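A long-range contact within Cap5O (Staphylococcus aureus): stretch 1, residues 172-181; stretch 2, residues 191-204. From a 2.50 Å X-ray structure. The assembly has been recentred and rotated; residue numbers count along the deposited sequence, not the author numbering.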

# COMPACT_ATOMS: atom_id res chain seq x y z
N GLU B 172 27.23 -0.61 7.35
CA GLU B 172 26.14 -0.49 6.38
C GLU B 172 26.67 -0.18 4.96
O GLU B 172 26.22 -0.77 4.02
CB GLU B 172 25.14 0.55 6.87
CG GLU B 172 24.01 0.88 5.92
CD GLU B 172 22.69 0.18 6.17
OE1 GLU B 172 22.70 -0.90 6.81
OE2 GLU B 172 21.65 0.69 5.70
N LEU B 173 27.67 0.69 4.83
CA LEU B 173 28.28 1.09 3.57
C LEU B 173 28.97 -0.09 2.85
O LEU B 173 28.90 -0.18 1.63
CB LEU B 173 29.30 2.20 3.89
CG LEU B 173 29.47 3.41 2.94
CD1 LEU B 173 28.15 4.08 2.59
CD2 LEU B 173 30.38 4.44 3.60
N VAL B 174 29.57 -1.02 3.62
CA VAL B 174 30.28 -2.21 3.14
C VAL B 174 29.33 -3.38 2.75
O VAL B 174 29.44 -3.91 1.63
CB VAL B 174 31.37 -2.64 4.17
CG1 VAL B 174 31.92 -4.04 3.89
CG2 VAL B 174 32.52 -1.64 4.20
N HIS B 175 28.44 -3.79 3.68
CA HIS B 175 27.56 -4.95 3.57
C HIS B 175 26.20 -4.83 2.88
O HIS B 175 25.61 -5.85 2.53
CB HIS B 175 27.45 -5.68 4.91
CG HIS B 175 28.78 -6.12 5.43
ND1 HIS B 175 29.36 -5.53 6.54
CD2 HIS B 175 29.63 -7.06 4.94
CE1 HIS B 175 30.52 -6.13 6.70
NE2 HIS B 175 30.73 -7.05 5.76
N ASN B 176 25.70 -3.60 2.67
CA ASN B 176 24.43 -3.40 1.99
C ASN B 176 24.53 -3.71 0.52
O ASN B 176 25.54 -3.38 -0.12
CB ASN B 176 23.96 -1.94 2.12
CG ASN B 176 23.09 -1.62 3.30
OD1 ASN B 176 22.97 -2.38 4.27
ND2 ASN B 176 22.45 -0.46 3.23
N ASN B 177 23.44 -4.24 -0.05
CA ASN B 177 23.28 -4.46 -1.47
C ASN B 177 23.13 -3.07 -2.09
O ASN B 177 22.57 -2.16 -1.47
CB ASN B 177 22.08 -5.33 -1.78
CG ASN B 177 22.20 -6.76 -1.31
OD1 ASN B 177 23.24 -7.21 -0.83
ND2 ASN B 177 21.13 -7.51 -1.47
N ARG B 178 23.69 -2.88 -3.26
CA ARG B 178 23.78 -1.59 -3.88
C ARG B 178 23.20 -1.60 -5.27
O ARG B 178 23.47 -2.52 -6.04
CB ARG B 178 25.26 -1.24 -3.92
CG ARG B 178 25.55 0.22 -3.88
CD ARG B 178 27.02 0.48 -3.65
NE ARG B 178 27.32 0.69 -2.23
CZ ARG B 178 27.19 1.85 -1.61
NH1 ARG B 178 26.74 2.92 -2.26
NH2 ARG B 178 27.49 1.96 -0.32
N ILE B 179 22.43 -0.56 -5.61
CA ILE B 179 21.88 -0.38 -6.93
C ILE B 179 22.85 0.51 -7.74
O ILE B 179 23.17 1.62 -7.31
CB ILE B 179 20.43 0.19 -6.87
CG1 ILE B 179 19.47 -0.82 -6.20
CG2 ILE B 179 19.94 0.61 -8.26
CD1 ILE B 179 18.15 -0.29 -5.89
N ILE B 180 23.33 -0.01 -8.90
CA ILE B 180 24.22 0.72 -9.80
C ILE B 180 23.38 1.01 -11.04
O ILE B 180 23.14 0.10 -11.84
CB ILE B 180 25.52 -0.09 -10.16
CG1 ILE B 180 26.25 -0.72 -8.92
CG2 ILE B 180 26.47 0.70 -11.10
CD1 ILE B 180 26.90 0.21 -7.93
N GLY B 181 22.91 2.26 -11.15
CA GLY B 181 22.10 2.73 -12.26
C GLY B 181 22.91 3.54 -13.25
O GLY B 181 23.07 4.75 -13.07
N GLY B 191 30.74 2.14 -12.58
CA GLY B 191 30.14 2.18 -11.25
C GLY B 191 30.59 1.02 -10.38
O GLY B 191 30.96 1.23 -9.22
N LYS B 192 30.59 -0.20 -10.96
CA LYS B 192 31.04 -1.42 -10.28
C LYS B 192 32.51 -1.31 -9.90
O LYS B 192 32.89 -1.73 -8.81
CB LYS B 192 30.85 -2.67 -11.17
CG LYS B 192 29.40 -3.02 -11.50
CD LYS B 192 29.23 -4.50 -11.84
CE LYS B 192 29.77 -4.87 -13.19
NZ LYS B 192 29.73 -6.34 -13.44
N ARG B 193 33.33 -0.71 -10.80
CA ARG B 193 34.76 -0.50 -10.60
C ARG B 193 35.03 0.32 -9.33
O ARG B 193 35.88 -0.04 -8.50
CB ARG B 193 35.39 0.17 -11.85
CG ARG B 193 36.15 -0.80 -12.75
CD ARG B 193 36.47 -0.20 -14.11
NE ARG B 193 35.79 -0.94 -15.17
CZ ARG B 193 35.36 -0.41 -16.31
NH1 ARG B 193 35.53 0.89 -16.56
NH2 ARG B 193 34.74 -1.16 -17.22
N VAL B 194 34.22 1.39 -9.15
CA VAL B 194 34.33 2.31 -8.02
C VAL B 194 33.98 1.64 -6.70
O VAL B 194 34.82 1.61 -5.80
CB VAL B 194 33.56 3.63 -8.29
CG1 VAL B 194 33.61 4.56 -7.07
CG2 VAL B 194 34.11 4.33 -9.52
N TYR B 195 32.79 1.05 -6.61
CA TYR B 195 32.30 0.40 -5.40
C TYR B 195 32.98 -0.89 -4.99
O TYR B 195 33.00 -1.22 -3.80
CB TYR B 195 30.77 0.31 -5.42
CG TYR B 195 30.13 1.68 -5.33
CD1 TYR B 195 29.53 2.27 -6.44
CD2 TYR B 195 30.21 2.43 -4.15
CE1 TYR B 195 28.98 3.55 -6.37
CE2 TYR B 195 29.66 3.71 -4.07
CZ TYR B 195 29.03 4.26 -5.17
OH TYR B 195 28.49 5.52 -5.09
N ARG B 196 33.59 -1.59 -5.96
CA ARG B 196 34.32 -2.86 -5.77
C ARG B 196 35.43 -2.73 -4.71
O ARG B 196 35.80 -3.74 -4.10
CB ARG B 196 34.92 -3.30 -7.12
CG ARG B 196 34.97 -4.81 -7.33
CD ARG B 196 35.01 -5.19 -8.81
NE ARG B 196 36.19 -4.65 -9.51
CZ ARG B 196 36.18 -4.17 -10.75
NH1 ARG B 196 35.05 -4.16 -11.46
NH2 ARG B 196 37.29 -3.70 -11.30
N THR B 197 35.91 -1.48 -4.47
CA THR B 197 36.95 -1.05 -3.52
C THR B 197 36.71 -1.57 -2.11
O THR B 197 37.67 -1.97 -1.44
CB THR B 197 37.10 0.50 -3.57
OG1 THR B 197 37.25 0.95 -4.92
CG2 THR B 197 38.26 1.04 -2.71
N PHE B 198 35.44 -1.57 -1.64
CA PHE B 198 35.08 -1.99 -0.27
C PHE B 198 33.71 -2.67 -0.18
O PHE B 198 33.42 -3.28 0.85
CB PHE B 198 35.11 -0.77 0.69
CG PHE B 198 34.12 0.32 0.34
CD1 PHE B 198 34.45 1.31 -0.59
CD2 PHE B 198 32.84 0.32 0.89
CE1 PHE B 198 33.52 2.28 -0.95
CE2 PHE B 198 31.91 1.31 0.53
CZ PHE B 198 32.26 2.27 -0.38
N VAL B 199 32.86 -2.53 -1.22
CA VAL B 199 31.51 -3.13 -1.18
C VAL B 199 31.58 -4.66 -1.30
O VAL B 199 32.02 -5.20 -2.32
CB VAL B 199 30.46 -2.48 -2.14
CG1 VAL B 199 29.10 -3.17 -2.05
CG2 VAL B 199 30.31 -0.99 -1.87
N GLN B 200 31.15 -5.33 -0.22
CA GLN B 200 31.04 -6.78 -0.08
C GLN B 200 29.61 -7.23 -0.37
O GLN B 200 29.38 -8.40 -0.69
CB GLN B 200 31.49 -7.22 1.33
CG GLN B 200 33.01 -7.40 1.43
CD GLN B 200 33.49 -7.39 2.86
OE1 GLN B 200 33.23 -8.30 3.65
NE2 GLN B 200 34.27 -6.36 3.20
N GLY B 201 28.66 -6.29 -0.28
CA GLY B 201 27.26 -6.52 -0.57
C GLY B 201 27.06 -6.74 -2.06
O GLY B 201 27.98 -6.56 -2.86
N GLU B 202 25.86 -7.18 -2.44
CA GLU B 202 25.51 -7.45 -3.84
C GLU B 202 25.38 -6.14 -4.60
O GLU B 202 24.92 -5.16 -4.04
CB GLU B 202 24.18 -8.25 -3.87
CG GLU B 202 23.64 -8.62 -5.24
CD GLU B 202 22.17 -9.03 -5.27
OE1 GLU B 202 21.53 -8.86 -6.34
OE2 GLU B 202 21.66 -9.52 -4.23
N MET B 203 25.81 -6.12 -5.85
CA MET B 203 25.68 -4.94 -6.69
C MET B 203 24.68 -5.24 -7.79
O MET B 203 24.93 -6.07 -8.67
CB MET B 203 27.02 -4.48 -7.24
CG MET B 203 27.96 -4.03 -6.16
SD MET B 203 29.19 -2.91 -6.83
CE MET B 203 30.61 -3.50 -5.99
N ILE B 204 23.50 -4.63 -7.68
CA ILE B 204 22.39 -4.80 -8.61
C ILE B 204 22.65 -3.86 -9.79
O ILE B 204 22.83 -2.65 -9.60
CB ILE B 204 21.00 -4.62 -7.92
CG1 ILE B 204 20.74 -5.69 -6.83
CG2 ILE B 204 19.86 -4.67 -8.91
CD1 ILE B 204 21.30 -5.42 -5.50

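The guanidinium of Arg178 lies flat on the ring of Tyr195, with centres 4.5 Å apart and planes only 10° from parallel, so a strand residue of the first stretch is stacked on a helix residue of the second. The cation meets the electron-rich face of the ring, and the aliphatic part of the arginine joins in: Arg178 CD sits 3.9 Å from the centroid of the Tyr195 ring, 20° off its normal, a CH-pi contact. This flat arrangement leaves the in-plane N-H groups free to bond. Arg178 NH2 donates to Leu173 O (3.2 Å), tying the arginine back to the helix that precedes its own strand, and both terminal nitrogens also find acceptors elsewhere in the structure. Val199 CG2 approaches Arg178 NE to 3.4 Å, adding an aliphatic neighbour to this buried group.

Beneath the stack, the backbones run side by side as parallel strands, with Arg178 paired to Met203 and Ile179 to Ile204, each pair 4.8 Å apart between CA atoms. The ladder alternates as parallel strands require: Arg178 N donates to Glu202 O (2.7 Å), Ile204 N to Arg178 O (2.7 Å), and Ile180 N to Ile204 O (2.8 Å). Arg178 thus uses both its N-H and its C=O on residues that flank Met203. CA-H...O contacts supplement these bonds, with Asn177 CA 3.1 Å from Glu202 O and Met203 CA 3.3 Å from Arg178 O.

Just ahead of the strands, the side chain of Asn177 takes over the role of a backbone acceptor: its OD1 receives the N-H of Glu202 at 3.1 Å. Further back, the last turn of the first helix offers one carbonyl to two successive amides, Gln200 N to Val174 O at 2.9 Å and Gly201 N to Val174 O at 3.1 Å. Gly201 fits here because it lacks a side chain; an ideal CB would lie 2.2 Å from Asn176 O and 2.8 Å from His175 O.

Apolar side chains fill the space around this backbone framework. Phe198 presents its ring edge to the first helix, and Val174 CG2 lies at that edge, 3.9 Å from Phe198 CD2. Leu173 CG packs 4.0 Å from Phe198 CE2. Leu173 O also comes to the edge, 3.5 Å from Phe198 CE2, where the positive rim of the ring suits a carbonyl oxygen. At the other end of the contact, Ile180 points toward the second stretch and is buried there: its CD1 reaches Tyr195 CD1 at 3.7 Å and Met203 SD at 4.0 Å, while Ile180 CG2 lies 4.0 Å from Gly191 CA. That glycine lets the helix come close, since an ideal CB would be 2.6 Å from Ile180 CG2. On the sheet face that carries Ile179 and Ile204, Ile179 CG1 and Ile204 CB meet more loosely at 4.4 Å, and Ile204 CD1 extends to 3.8 Å from Asn177 CB. Together the two stretches bury 840 Å².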